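Local structure of secreted protein ASP-2 (Necator americanus, 1U53) at residues R17-E22 with A100-S105; M23-R28 with M50-Y55; A44-K49 with G178-K183; E85-S90 with Y158-Y163; G110-K115 with G133-M138. The protein is of unknown molecular function but is a secreted pathogenesis-related-1 protein of the CAP family and a vaccine antigen for human hookworm infection. One frame throughout, in Å; residues are numbered along the deposited sequence.

From the N terminus, helix 14-32 opens contacts 1 and 2 in turn, and segment 44-49 opens contact 3 just before 50-55 closes contact 2. Contact 2 is nested within contact 1, while contact 3 crosses both. Strand 84-90 next opens contact 4, which crosses contact 1, closed by helix 97-109. Contact 5, 110-115 with 133-138, opens and closes inside contact 4, itself enclosed by contact 3, which ends at 178-183. Contact 1 pairs helices 14-32 and 97-109, contact 2 ties helix 14-32 to the approach to strand 54-55, contact 4 lies within the central sheet, contact 5 pairs two short helices beside it, and contact 3 ties the C-terminal cysteine-rich part to an early loop.

Contact 1 (R17-E22 with A100-S105); sequences RQKFLE and AAEQAS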
# COMPACT_ATOMS: atom_id res chain seq x y z
N ARG A 17 -7.14 -7.18 8.94
CA ARG A 17 -6.35 -7.74 7.85
C ARG A 17 -7.18 -7.66 6.59
O ARG A 17 -6.67 -7.28 5.54
CB ARG A 17 -6.04 -9.21 8.12
CG ARG A 17 -5.20 -9.45 9.33
CD ARG A 17 -4.87 -10.97 9.44
NE ARG A 17 -3.87 -11.16 10.50
CZ ARG A 17 -4.08 -11.81 11.63
NH1 ARG A 17 -5.24 -12.45 11.82
NH2 ARG A 17 -3.13 -11.93 12.53
N GLN A 18 -8.47 -8.02 6.66
CA GLN A 18 -9.32 -7.95 5.49
C GLN A 18 -9.45 -6.54 4.99
O GLN A 18 -9.40 -6.30 3.79
CB GLN A 18 -10.71 -8.53 5.81
CG GLN A 18 -10.62 -10.04 6.02
CD GLN A 18 -11.98 -10.69 6.32
OE1 GLN A 18 -12.94 -10.02 6.70
NE2 GLN A 18 -12.05 -12.00 6.15
N LYS A 19 -9.56 -5.58 5.92
CA LYS A 19 -9.72 -4.19 5.50
C LYS A 19 -8.50 -3.72 4.75
O LYS A 19 -8.59 -3.11 3.69
CB LYS A 19 -10.02 -3.30 6.72
CG LYS A 19 -10.32 -1.85 6.40
CD LYS A 19 -11.59 -1.76 5.56
CE LYS A 19 -12.03 -0.35 5.32
NZ LYS A 19 -13.16 -0.38 4.32
N PHE A 20 -7.33 -4.05 5.29
CA PHE A 20 -6.09 -3.62 4.61
C PHE A 20 -6.00 -4.20 3.20
O PHE A 20 -5.76 -3.49 2.25
CB PHE A 20 -4.84 -4.08 5.39
CG PHE A 20 -4.40 -3.12 6.45
CD1 PHE A 20 -4.05 -1.80 6.13
CD2 PHE A 20 -4.34 -3.51 7.77
CE1 PHE A 20 -3.63 -0.88 7.16
CE2 PHE A 20 -3.91 -2.60 8.79
CZ PHE A 20 -3.57 -1.31 8.46
N LEU A 21 -6.23 -5.52 3.07
CA LEU A 21 -6.08 -6.13 1.76
C LEU A 21 -7.17 -5.62 0.78
O LEU A 21 -6.87 -5.25 -0.37
CB LEU A 21 -6.18 -7.66 1.89
CG LEU A 21 -5.91 -8.36 0.56
CD1 LEU A 21 -4.43 -8.19 0.07
CD2 LEU A 21 -6.27 -9.82 0.66
N GLU A 22 -8.42 -5.58 1.22
CA GLU A 22 -9.49 -5.11 0.30
C GLU A 22 -9.31 -3.67 -0.15
O GLU A 22 -9.48 -3.37 -1.35
CB GLU A 22 -10.85 -5.28 0.98
CG GLU A 22 -11.11 -6.77 1.13
CD GLU A 22 -12.34 -7.07 1.92
OE1 GLU A 22 -13.09 -6.11 2.21
OE2 GLU A 22 -12.52 -8.27 2.26
N ALA A 100 -8.57 1.84 12.12
CA ALA A 100 -7.19 2.37 11.92
C ALA A 100 -6.66 1.93 10.54
O ALA A 100 -6.01 2.70 9.86
CB ALA A 100 -6.29 1.85 13.01
N ALA A 101 -6.99 0.71 10.12
CA ALA A 101 -6.56 0.24 8.80
C ALA A 101 -7.15 1.14 7.70
O ALA A 101 -6.50 1.47 6.71
CB ALA A 101 -7.03 -1.21 8.60
N GLU A 102 -8.42 1.51 7.88
CA GLU A 102 -9.11 2.34 6.92
C GLU A 102 -8.46 3.70 6.89
O GLU A 102 -8.18 4.26 5.82
CB GLU A 102 -10.57 2.49 7.36
CG GLU A 102 -11.41 3.24 6.34
CD GLU A 102 -12.86 3.28 6.79
OE1 GLU A 102 -13.14 2.74 7.89
OE2 GLU A 102 -13.70 3.81 6.04
N GLN A 103 -8.19 4.25 8.06
CA GLN A 103 -7.63 5.61 8.11
C GLN A 103 -6.24 5.66 7.51
O GLN A 103 -5.87 6.62 6.80
CB GLN A 103 -7.58 6.10 9.54
CG GLN A 103 -8.94 6.29 10.14
CD GLN A 103 -8.92 7.29 11.32
OE1 GLN A 103 -7.85 7.68 11.81
NE2 GLN A 103 -10.11 7.70 11.76
N ALA A 104 -5.44 4.64 7.80
CA ALA A 104 -4.06 4.63 7.27
C ALA A 104 -4.06 4.52 5.77
O ALA A 104 -3.35 5.24 5.07
CB ALA A 104 -3.28 3.46 7.86
N SER A 105 -4.93 3.65 5.26
CA SER A 105 -4.94 3.38 3.82
C SER A 105 -5.43 4.63 3.12
O SER A 105 -4.88 5.00 2.08
CB SER A 105 -5.84 2.18 3.51
OG SER A 105 -5.36 0.98 4.19
O HOH W 1 -13.78 2.20 3.85
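Helical segments 17-22 and 100-105 run nearly parallel, their axes crossing at -23° with a closest approach of 8.8 Å, and they come together where Phe20 meets Ala101. Ala101 CB sits over the middle of the Phe20 ring, 3.4 Å from the centroid and 12° off the normal, a CH-pi contact in which a small residue gives a large flat one room to lie down. Ala104 CB comes to the ring at its edge, near the plane. Ser105 OG approaches obliquely, 3.6 Å from Phe20 CD1, but its hydroxyl is spent within its own helix: OG donates to Ala101 O at 2.8 Å, which lets this polar side chain be buried beside an aromatic ring. Ser105 N reaches that same oxygen from the opposite face of its carbonyl plane. At the more exposed margin Lys19 starts with CG anti to the backbone N (chi1 -175°), then bends at chi2, and its CE lies 3.8 Å from Glu102 CG. The two charges stay apart, with Lys19 NZ 4.6 Å from Glu102 OE2; a water accepts from NZ and donates weakly to OE2. Beyond the helix pair, Phe20 packs on Val159 and Cys161 of strand 157-164 and on Leu146, Cys148 and Val150 of strand 145-152, while Ala104 touches Val159, so both helices lie on the same face of the central sheet.

Contact 2 (M23-R28 with M50-Y55); sequences MHNSLR and MKTMAY. Unlike the reference sequence in segment 23-28: Met23 (reference Leu).
Arg28 leaves helix 14-32, and its atoms meet Met50, Lys51 and Met53 in turn. CB starts against Met50 CG at 3.9 Å. CD lies 3.9 Å from Met53 SD, and the bend at chi3 (71°) turns the guanidinium side-on to a single carbonyl. NE gives a bond of 2.9 Å to Lys51 O, and NH2 a second of 2.8 Å to the same oxygen, which stays close to the guanidinium plane. CZ lies 3.7 Å from Met50 SD, which covers the centre of one face, while Met53 CG covers the opposite face nearer the rim. At the tip NH1 lies 3.6 Å from Met53 CE and bonds Met138 O and Trp140 O. Methionines suit this: flexible, unbranched chains bring a sulfur or methylene over each guanidinium face. A turn earlier, Asn25 pairs with both the N-H and C=O of Met53: OD1 accepts from Met53 N in its carbonyl plane at 2.9 Å, and ND2 donates to Met53 O at 3.1 Å. His24, whose NE2 bonds Tyr163 OH, packs its CB on Met53 SD. Segment 50-55 thus runs along helix 14-32 into strand 54-55, which joins the central sheet beside strand 145-152, while Met50 touches Leu193 of strand 193-194.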
# COMPACT_ATOMS: atom_id res chain seq x y z
N MET A 23 -8.96 -2.79 0.78
CA MET A 23 -8.69 -1.38 0.48
C MET A 23 -7.53 -1.28 -0.47
O MET A 23 -7.55 -0.51 -1.42
CB MET A 23 -8.29 -0.60 1.73
CG MET A 23 -9.30 -0.48 2.72
SD MET A 23 -9.99 1.17 2.92
CE MET A 23 -9.09 2.45 2.21
N HIS A 24 -6.46 -2.04 -0.22
CA HIS A 24 -5.35 -1.94 -1.19
C HIS A 24 -5.74 -2.38 -2.59
O HIS A 24 -5.42 -1.70 -3.59
CB HIS A 24 -4.12 -2.72 -0.73
CG HIS A 24 -3.25 -1.95 0.23
ND1 HIS A 24 -3.58 -1.72 1.55
CD2 HIS A 24 -2.03 -1.39 0.05
CE1 HIS A 24 -2.62 -1.02 2.13
NE2 HIS A 24 -1.66 -0.81 1.24
N ASN A 25 -6.43 -3.52 -2.69
CA ASN A 25 -6.80 -3.99 -4.04
C ASN A 25 -7.85 -3.12 -4.70
O ASN A 25 -7.79 -2.87 -5.92
CB ASN A 25 -7.23 -5.43 -4.02
CG ASN A 25 -6.05 -6.35 -3.96
OD1 ASN A 25 -5.03 -6.06 -4.55
ND2 ASN A 25 -6.17 -7.44 -3.20
N SER A 26 -8.77 -2.60 -3.90
CA SER A 26 -9.78 -1.66 -4.40
C SER A 26 -9.13 -0.42 -5.03
O SER A 26 -9.50 0.02 -6.09
CB SER A 26 -10.63 -1.19 -3.23
OG SER A 26 -11.58 -0.19 -3.62
N LEU A 27 -8.20 0.18 -4.30
CA LEU A 27 -7.59 1.42 -4.74
C LEU A 27 -6.63 1.16 -5.89
O LEU A 27 -6.58 1.97 -6.84
CB LEU A 27 -6.88 2.06 -3.53
CG LEU A 27 -7.85 2.57 -2.46
CD1 LEU A 27 -7.14 2.92 -1.15
CD2 LEU A 27 -8.59 3.79 -2.96
N ARG A 28 -5.88 0.04 -5.84
CA ARG A 28 -5.12 -0.35 -7.05
C ARG A 28 -6.03 -0.44 -8.25
O ARG A 28 -5.66 -0.03 -9.37
CB ARG A 28 -4.39 -1.68 -6.80
CG ARG A 28 -3.26 -1.44 -5.84
CD ARG A 28 -2.67 -2.75 -5.26
NE ARG A 28 -1.90 -3.53 -6.25
CZ ARG A 28 -0.59 -3.36 -6.50
NH1 ARG A 28 0.13 -2.41 -5.89
NH2 ARG A 28 -0.00 -4.14 -7.39
N MET A 50 -1.73 -4.02 -13.60
CA MET A 50 -1.67 -3.82 -12.15
C MET A 50 -2.00 -5.14 -11.44
O MET A 50 -3.09 -5.72 -11.64
CB MET A 50 -2.68 -2.74 -11.78
CG MET A 50 -2.74 -2.43 -10.30
SD MET A 50 -1.28 -1.58 -9.67
CE MET A 50 -1.49 0.08 -10.33
N LYS A 51 -1.08 -5.61 -10.59
CA LYS A 51 -1.25 -6.94 -10.03
C LYS A 51 -2.10 -6.89 -8.75
O LYS A 51 -2.03 -5.92 -7.97
CB LYS A 51 0.12 -7.58 -9.78
CG LYS A 51 1.01 -7.58 -11.05
CD LYS A 51 2.19 -8.56 -10.91
CE LYS A 51 2.90 -8.79 -12.28
NZ LYS A 51 4.16 -9.55 -12.02
N THR A 52 -2.90 -7.94 -8.58
CA THR A 52 -3.62 -8.16 -7.31
C THR A 52 -2.63 -8.50 -6.19
O THR A 52 -1.71 -9.34 -6.37
CB THR A 52 -4.61 -9.34 -7.49
OG1 THR A 52 -5.51 -9.05 -8.56
CG2 THR A 52 -5.46 -9.49 -6.26
N MET A 53 -2.85 -7.89 -5.01
CA MET A 53 -2.11 -8.25 -3.81
C MET A 53 -2.78 -9.41 -3.05
O MET A 53 -4.01 -9.62 -3.10
CB MET A 53 -1.97 -7.08 -2.84
CG MET A 53 -1.07 -5.98 -3.32
SD MET A 53 -1.17 -4.59 -2.18
CE MET A 53 0.34 -3.71 -2.59
N ALA A 54 -1.93 -10.19 -2.36
CA ALA A 54 -2.38 -11.23 -1.44
C ALA A 54 -1.83 -10.89 -0.07
O ALA A 54 -0.75 -10.31 0.04
CB ALA A 54 -1.82 -12.60 -1.84
N TYR A 55 -2.54 -11.31 0.97
CA TYR A 55 -2.09 -11.09 2.35
C TYR A 55 -1.02 -12.11 2.68
O TYR A 55 -1.07 -13.27 2.22
CB TYR A 55 -3.25 -11.17 3.36
CG TYR A 55 -2.92 -10.38 4.62
CD1 TYR A 55 -3.07 -8.98 4.65
CD2 TYR A 55 -2.38 -11.01 5.75
CE1 TYR A 55 -2.72 -8.24 5.81
CE2 TYR A 55 -2.04 -10.28 6.90
CZ TYR A 55 -2.19 -8.90 6.92
OH TYR A 55 -1.81 -8.18 8.03

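Contact 3 (A44-K49 with G178-K183); sequences APKAAK and GEPCSK
Backbone groups do most of the work between Lys46-Lys49 and Gly178-Lys183. Two hydrogen bonds frame the contact, Gly178 N to Lys46 O at 3.0 Å and Lys183 N to Ala48 O at 3.0 Å, each donor lying above its acceptor's carbonyl plane. Between them come two CA-H...O contacts, Pro180 CA to Ala47 O at 3.3 Å and Ala48 CA to Glu179 O at 3.4 Å, and a water linking Ala47 O with Cys181 N. Glycine suits position 178, where a side chain would press on Ala48 CB and on the preceding carbonyl. In apolar packing, Ala48 CB meets Lys183 CG at 3.7 Å, and Lys46 CD touches Pro180 CD. The single charge pairing is long: Lys46 NZ stands 3.8 Å from Glu179 OE1, the two chains side by side. Residues Glu179 to Ser182 form a type II beta turn, with proline at its second position and Cys181, of positive phi (64°), at its third; the Cys181-Cys187 disulfide joins this turn to the cysteine-rich C-terminal part.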
# COMPACT_ATOMS: atom_id res chain seq x y z
N ALA A 44 -5.15 9.68 -12.57
CA ALA A 44 -3.94 8.86 -12.80
C ALA A 44 -4.11 8.03 -14.08
O ALA A 44 -5.23 7.65 -14.46
CB ALA A 44 -3.67 7.97 -11.56
N PRO A 45 -3.00 7.79 -14.79
CA PRO A 45 -3.18 6.96 -15.99
C PRO A 45 -3.61 5.53 -15.76
O PRO A 45 -3.25 4.94 -14.74
CB PRO A 45 -1.79 6.93 -16.64
CG PRO A 45 -0.86 7.53 -15.68
CD PRO A 45 -1.63 8.29 -14.63
N LYS A 46 -4.27 4.95 -16.76
CA LYS A 46 -4.65 3.53 -16.68
C LYS A 46 -3.40 2.67 -16.67
O LYS A 46 -2.37 3.04 -17.27
CB LYS A 46 -5.57 3.11 -17.83
CG LYS A 46 -6.89 3.89 -17.81
CD LYS A 46 -7.74 3.59 -19.07
CE LYS A 46 -9.06 4.40 -18.98
NZ LYS A 46 -9.92 4.15 -20.16
N ALA A 47 -3.53 1.52 -16.02
CA ALA A 47 -2.40 0.62 -15.79
C ALA A 47 -2.65 -0.62 -16.62
O ALA A 47 -3.75 -1.20 -16.52
CB ALA A 47 -2.31 0.25 -14.31
N ALA A 48 -1.62 -1.07 -17.33
CA ALA A 48 -1.77 -2.20 -18.27
C ALA A 48 -1.74 -3.57 -17.59
O ALA A 48 -2.20 -4.56 -18.18
CB ALA A 48 -0.65 -2.16 -19.33
N LYS A 49 -1.15 -3.63 -16.40
CA LYS A 49 -0.95 -4.92 -15.71
C LYS A 49 -0.78 -4.73 -14.20
O LYS A 49 0.23 -5.18 -13.58
CB LYS A 49 0.22 -5.71 -16.30
CG LYS A 49 1.58 -5.01 -16.30
CD LYS A 49 2.65 -5.91 -17.00
CE LYS A 49 2.88 -7.21 -16.21
NZ LYS A 49 4.02 -8.03 -16.86
N GLY A 178 -1.23 1.69 -19.75
CA GLY A 178 -1.94 1.20 -20.91
C GLY A 178 -3.32 0.75 -20.49
O GLY A 178 -3.68 0.84 -19.30
N GLU A 179 -4.11 0.27 -21.45
CA GLU A 179 -5.48 -0.15 -21.13
C GLU A 179 -5.45 -1.27 -20.12
O GLU A 179 -4.58 -2.11 -20.20
CB GLU A 179 -6.22 -0.61 -22.39
CG GLU A 179 -6.65 0.52 -23.30
CD GLU A 179 -7.62 1.49 -22.61
OE1 GLU A 179 -8.42 1.04 -21.76
OE2 GLU A 179 -7.56 2.70 -22.91
N PRO A 180 -6.37 -1.26 -19.13
CA PRO A 180 -6.41 -2.26 -18.07
C PRO A 180 -6.36 -3.66 -18.66
O PRO A 180 -7.05 -3.93 -19.65
CB PRO A 180 -7.76 -2.03 -17.39
CG PRO A 180 -8.20 -0.71 -17.77
CD PRO A 180 -7.42 -0.23 -18.97
N CYS A 181 -5.52 -4.51 -18.07
CA CYS A 181 -5.30 -5.90 -18.45
C CYS A 181 -4.69 -6.15 -19.84
O CYS A 181 -4.56 -7.31 -20.28
CB CYS A 181 -6.57 -6.72 -18.31
SG CYS A 181 -6.99 -7.24 -16.59
N SER A 182 -4.31 -5.08 -20.53
CA SER A 182 -3.78 -5.21 -21.89
C SER A 182 -2.43 -5.88 -21.94
O SER A 182 -2.02 -6.35 -23.01
CB SER A 182 -3.72 -3.86 -22.59
OG SER A 182 -2.92 -2.94 -21.87
N LYS A 183 -1.72 -5.95 -20.81
CA LYS A 183 -0.50 -6.75 -20.74
C LYS A 183 -0.62 -7.88 -19.74
O LYS A 183 0.36 -8.32 -19.17
CB LYS A 183 0.73 -5.87 -20.42
CG LYS A 183 1.02 -4.76 -21.42
CD LYS A 183 1.72 -5.27 -22.65
CE LYS A 183 2.95 -4.41 -22.97
NZ LYS A 183 4.05 -4.65 -22.02
O HOH W 2 -4.10 -3.82 -15.35

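Contact 4 (E85-S90 with Y158-Y163); sequences ENIFMS and YVVCQY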
# COMPACT_ATOMS: atom_id res chain seq x y z
N GLU A 85 7.65 -0.31 2.95
CA GLU A 85 6.98 -0.06 4.22
C GLU A 85 6.28 1.30 4.20
O GLU A 85 6.88 2.32 3.74
CB GLU A 85 8.02 -0.03 5.34
CG GLU A 85 7.41 0.19 6.77
CD GLU A 85 8.53 0.15 7.79
OE1 GLU A 85 9.32 1.14 7.84
OE2 GLU A 85 8.69 -0.89 8.46
N ASN A 86 5.05 1.33 4.72
CA ASN A 86 4.31 2.60 4.95
C ASN A 86 3.95 2.64 6.41
O ASN A 86 3.57 1.63 6.98
CB ASN A 86 2.99 2.61 4.19
CG ASN A 86 3.17 3.00 2.73
OD1 ASN A 86 4.13 3.72 2.42
ND2 ASN A 86 2.21 2.64 1.86
N ILE A 87 4.09 3.82 7.04
CA ILE A 87 3.73 3.89 8.46
C ILE A 87 2.69 5.01 8.68
O ILE A 87 2.57 5.95 7.86
CB ILE A 87 4.96 4.12 9.37
CG1 ILE A 87 5.64 5.46 9.06
CG2 ILE A 87 5.91 2.93 9.27
CD1 ILE A 87 6.84 5.74 10.00
N PHE A 88 1.88 4.88 9.74
CA PHE A 88 0.80 5.85 10.00
C PHE A 88 0.57 5.89 11.49
O PHE A 88 0.73 4.87 12.17
CB PHE A 88 -0.50 5.43 9.29
CG PHE A 88 -1.75 6.20 9.73
CD1 PHE A 88 -2.09 7.39 9.14
CD2 PHE A 88 -2.58 5.67 10.72
CE1 PHE A 88 -3.28 8.09 9.55
CE2 PHE A 88 -3.75 6.36 11.15
CZ PHE A 88 -4.08 7.58 10.54
N MET A 89 0.18 7.05 12.01
CA MET A 89 -0.23 7.04 13.42
C MET A 89 -1.40 7.98 13.63
O MET A 89 -1.57 8.98 12.91
CB MET A 89 0.91 7.45 14.35
CG MET A 89 1.43 8.87 14.07
SD MET A 89 2.69 9.32 15.27
CE MET A 89 1.67 9.76 16.63
N SER A 90 -2.19 7.65 14.66
CA SER A 90 -3.26 8.51 15.14
C SER A 90 -3.10 8.69 16.64
O SER A 90 -2.64 7.80 17.32
CB SER A 90 -4.59 7.78 14.91
OG SER A 90 -5.64 8.41 15.61
N TYR A 158 -0.57 2.91 16.29
CA TYR A 158 0.55 2.91 15.34
C TYR A 158 0.35 1.79 14.32
O TYR A 158 0.16 0.63 14.68
CB TYR A 158 1.86 2.75 16.12
CG TYR A 158 3.12 2.73 15.29
CD1 TYR A 158 3.27 3.58 14.18
CD2 TYR A 158 4.20 1.95 15.67
CE1 TYR A 158 4.45 3.58 13.42
CE2 TYR A 158 5.38 1.93 14.89
CZ TYR A 158 5.50 2.74 13.78
OH TYR A 158 6.67 2.73 13.05
N VAL A 159 0.36 2.16 13.02
CA VAL A 159 0.04 1.22 11.94
C VAL A 159 1.24 1.11 11.06
O VAL A 159 1.79 2.12 10.60
CB VAL A 159 -1.10 1.77 11.07
CG1 VAL A 159 -1.39 0.89 9.87
CG2 VAL A 159 -2.38 1.99 11.94
N VAL A 160 1.61 -0.11 10.76
CA VAL A 160 2.69 -0.36 9.83
C VAL A 160 2.21 -1.38 8.82
O VAL A 160 1.74 -2.44 9.19
CB VAL A 160 3.90 -0.95 10.60
CG1 VAL A 160 5.08 -1.29 9.66
CG2 VAL A 160 4.40 0.03 11.64
N CYS A 161 2.36 -1.08 7.52
CA CYS A 161 2.20 -2.11 6.48
C CYS A 161 3.53 -2.36 5.78
O CYS A 161 4.30 -1.41 5.56
CB CYS A 161 1.22 -1.65 5.40
SG CYS A 161 -0.51 -1.77 5.93
N GLN A 162 3.83 -3.61 5.46
CA GLN A 162 5.02 -3.87 4.63
C GLN A 162 4.57 -4.54 3.33
O GLN A 162 3.49 -5.08 3.25
CB GLN A 162 6.11 -4.65 5.39
CG GLN A 162 6.77 -3.74 6.42
CD GLN A 162 7.70 -4.44 7.41
OE1 GLN A 162 7.91 -5.65 7.32
NE2 GLN A 162 8.29 -3.67 8.35
N TYR A 163 5.47 -4.51 2.34
CA TYR A 163 5.10 -4.70 0.92
C TYR A 163 6.19 -5.52 0.23
O TYR A 163 7.38 -5.10 0.23
CB TYR A 163 5.08 -3.30 0.27
CG TYR A 163 3.94 -2.46 0.78
CD1 TYR A 163 2.71 -2.46 0.13
CD2 TYR A 163 4.11 -1.61 1.88
CE1 TYR A 163 1.65 -1.67 0.63
CE2 TYR A 163 3.04 -0.80 2.37
CZ TYR A 163 1.86 -0.81 1.72
OH TYR A 163 0.84 -0.04 2.25
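Gln162 NE2 donates to Glu85 OE2 at 2.8 Å, meeting the carboxylate oxygen on its anti side. Ser75 OG and Asn66 ND2 also bond OE2, so three groups satisfy one buried oxygen. The second side-chain bond joins Asn86 ND2 to Tyr163 OH at 3.0 Å. Tyr163 takes CG anti to its carbonyl carbon (chi1 -69°), which brings the ring over to Asn86 with amide and ring planes 70° apart; Asn86 ND2 also gives to His134 O, and Tyr163 OH is also hydrogen-bonded to His24 NE2. Next come the backbone bonds of an antiparallel pair. Asn86 and Cys161 exchange two, Asn86 N to Cys161 O being 3.0 Å, and Phe88 and Val159 two more, with Val159 N to Phe88 O at 2.9 Å. Ile87 and Val160 form a non-hydrogen-bonded pair, their CG2 methyls 4.0 Å apart, and the edge of Tyr158 meets Phe88 O. On the face with Val159, Phe88 CD2 lies 3.9 Å from Val159 CG2, the methyl at the ring's edge. Beta-branched and aromatic residues suit strands covered on both sides: Val160 packs on helix 57-67, and Phe88 on Ala104 of helix 97-109. With the Cys161-Cys148 disulfide to the next strand, this pairing of an outer strand with its inner neighbour belongs to the alpha-beta-alpha sandwich of the CAP family, and Tyr158 to Tyr163 begin a sequence matching its second CRISP signature.

Contact 5 (G110-K115 with G133-M138); sequences GELAEK and GHYTQM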
# COMPACT_ATOMS: atom_id res chain seq x y z
N GLY A 110 -4.24 9.12 -0.20
CA GLY A 110 -4.67 10.51 -0.42
C GLY A 110 -3.60 11.43 -0.96
O GLY A 110 -3.93 12.50 -1.47
N GLU A 111 -2.33 10.99 -0.90
CA GLU A 111 -1.19 11.72 -1.50
C GLU A 111 -1.42 12.01 -2.99
O GLU A 111 -0.99 13.06 -3.49
CB GLU A 111 0.11 10.93 -1.25
CG GLU A 111 0.43 10.96 0.25
CD GLU A 111 1.66 10.19 0.64
OE1 GLU A 111 2.15 9.40 -0.20
OE2 GLU A 111 2.13 10.41 1.81
N LEU A 112 -2.07 11.08 -3.71
CA LEU A 112 -2.26 11.29 -5.16
C LEU A 112 -3.16 12.52 -5.38
O LEU A 112 -2.78 13.41 -6.14
CB LEU A 112 -2.93 10.04 -5.78
CG LEU A 112 -3.39 10.19 -7.25
CD1 LEU A 112 -2.20 10.45 -8.19
CD2 LEU A 112 -4.20 8.92 -7.64
N ALA A 113 -4.29 12.57 -4.70
CA ALA A 113 -5.22 13.71 -4.88
C ALA A 113 -4.70 15.01 -4.28
O ALA A 113 -4.93 16.09 -4.86
CB ALA A 113 -6.58 13.40 -4.29
N GLU A 114 -4.06 14.94 -3.13
CA GLU A 114 -3.57 16.18 -2.49
C GLU A 114 -2.30 16.78 -3.05
O GLU A 114 -2.23 18.03 -3.22
CB GLU A 114 -3.38 15.98 -0.99
CG GLU A 114 -3.09 17.33 -0.29
CD GLU A 114 -2.65 17.18 1.16
OE1 GLU A 114 -2.72 16.06 1.71
OE2 GLU A 114 -2.23 18.22 1.76
N LYS A 115 -1.28 15.95 -3.27
CA LYS A 115 0.03 16.41 -3.73
C LYS A 115 0.19 16.32 -5.25
O LYS A 115 0.98 17.10 -5.82
CB LYS A 115 1.17 15.64 -3.06
CG LYS A 115 1.05 15.68 -1.50
CD LYS A 115 0.84 17.08 -0.99
CE LYS A 115 1.28 17.21 0.48
NZ LYS A 115 0.88 18.55 1.05
N GLY A 133 5.28 9.15 -1.61
CA GLY A 133 5.87 7.83 -1.54
C GLY A 133 5.04 6.78 -0.82
O GLY A 133 5.26 5.58 -0.99
N HIS A 134 4.04 7.20 -0.05
CA HIS A 134 3.17 6.18 0.54
C HIS A 134 2.18 5.70 -0.52
O HIS A 134 1.91 4.52 -0.64
CB HIS A 134 2.41 6.71 1.76
CG HIS A 134 3.29 7.24 2.84
ND1 HIS A 134 3.47 8.60 3.05
CD2 HIS A 134 4.04 6.61 3.77
CE1 HIS A 134 4.30 8.77 4.07
NE2 HIS A 134 4.67 7.59 4.52
N TYR A 135 1.57 6.63 -1.27
CA TYR A 135 0.75 6.25 -2.42
C TYR A 135 1.46 5.37 -3.43
O TYR A 135 0.91 4.33 -3.84
CB TYR A 135 0.20 7.53 -3.12
CG TYR A 135 -0.32 7.25 -4.52
CD1 TYR A 135 -1.55 6.67 -4.71
CD2 TYR A 135 0.46 7.53 -5.64
CE1 TYR A 135 -2.03 6.40 -5.98
CE2 TYR A 135 -0.01 7.27 -6.92
CZ TYR A 135 -1.24 6.69 -7.07
OH TYR A 135 -1.71 6.42 -8.32
N THR A 136 2.67 5.76 -3.83
CA THR A 136 3.35 5.01 -4.91
C THR A 136 3.65 3.58 -4.45
O THR A 136 3.67 2.66 -5.25
CB THR A 136 4.65 5.71 -5.37
OG1 THR A 136 5.52 5.89 -4.24
CG2 THR A 136 4.33 7.05 -5.95
N GLN A 137 3.90 3.38 -3.15
CA GLN A 137 4.06 2.01 -2.68
C GLN A 137 2.72 1.23 -2.72
O GLN A 137 2.68 0.06 -3.08
CB GLN A 137 4.74 1.96 -1.30
CG GLN A 137 4.86 0.56 -0.72
CD GLN A 137 5.73 -0.41 -1.57
OE1 GLN A 137 5.22 -1.14 -2.47
NE2 GLN A 137 7.01 -0.48 -1.25
N MET A 138 1.60 1.89 -2.38
CA MET A 138 0.35 1.16 -2.38
C MET A 138 0.03 0.65 -3.79
O MET A 138 -0.57 -0.41 -3.93
CB MET A 138 -0.82 2.06 -1.94
CG MET A 138 -0.84 2.25 -0.44
SD MET A 138 -2.30 3.24 0.06
CE MET A 138 -3.56 1.95 -0.08
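Glu111 holds the start of helix 133-138 through both carboxylate oxygens. OE1 accepts from Tyr135 N at 3.0 Å, coming from above the carboxylate plane, and more weakly from His134 N. OE2 takes the shortest bond, 2.6 Å from His134 ND1; ND1 meets OE2 on the syn side, and OE2 lies close to the imidazole plane. Glutamate suits the site: with CG anti to its carbonyl carbon (chi1 -68°) and an extended chain, it spans the gap between two helices whose axes pass at 9.4 Å and 143°, roughly antiparallel. Beside this polar cluster the next residue of each helix packs hydrophobically. Leu112 CB lies over the centre of the Tyr135 ring, 3.8 Å from its centroid, as a CH-pi contact, and Leu112 CD2 reaches Tyr135 OH at 3.6 Å. The ring also meets Phe109 edge to face, while His134 stacks on Trp108. The Trp108 stack and the bond from ND1 to Glu111 fix the rotation of the imidazole. Gly133 to Gln137 carry the GHYTQ sequence of the CAP family, and a histidine-glutamate pair of this kind lines the central cleft in CAP relatives; the chemistry here is consistent with Glu111 orienting His134 in the same way.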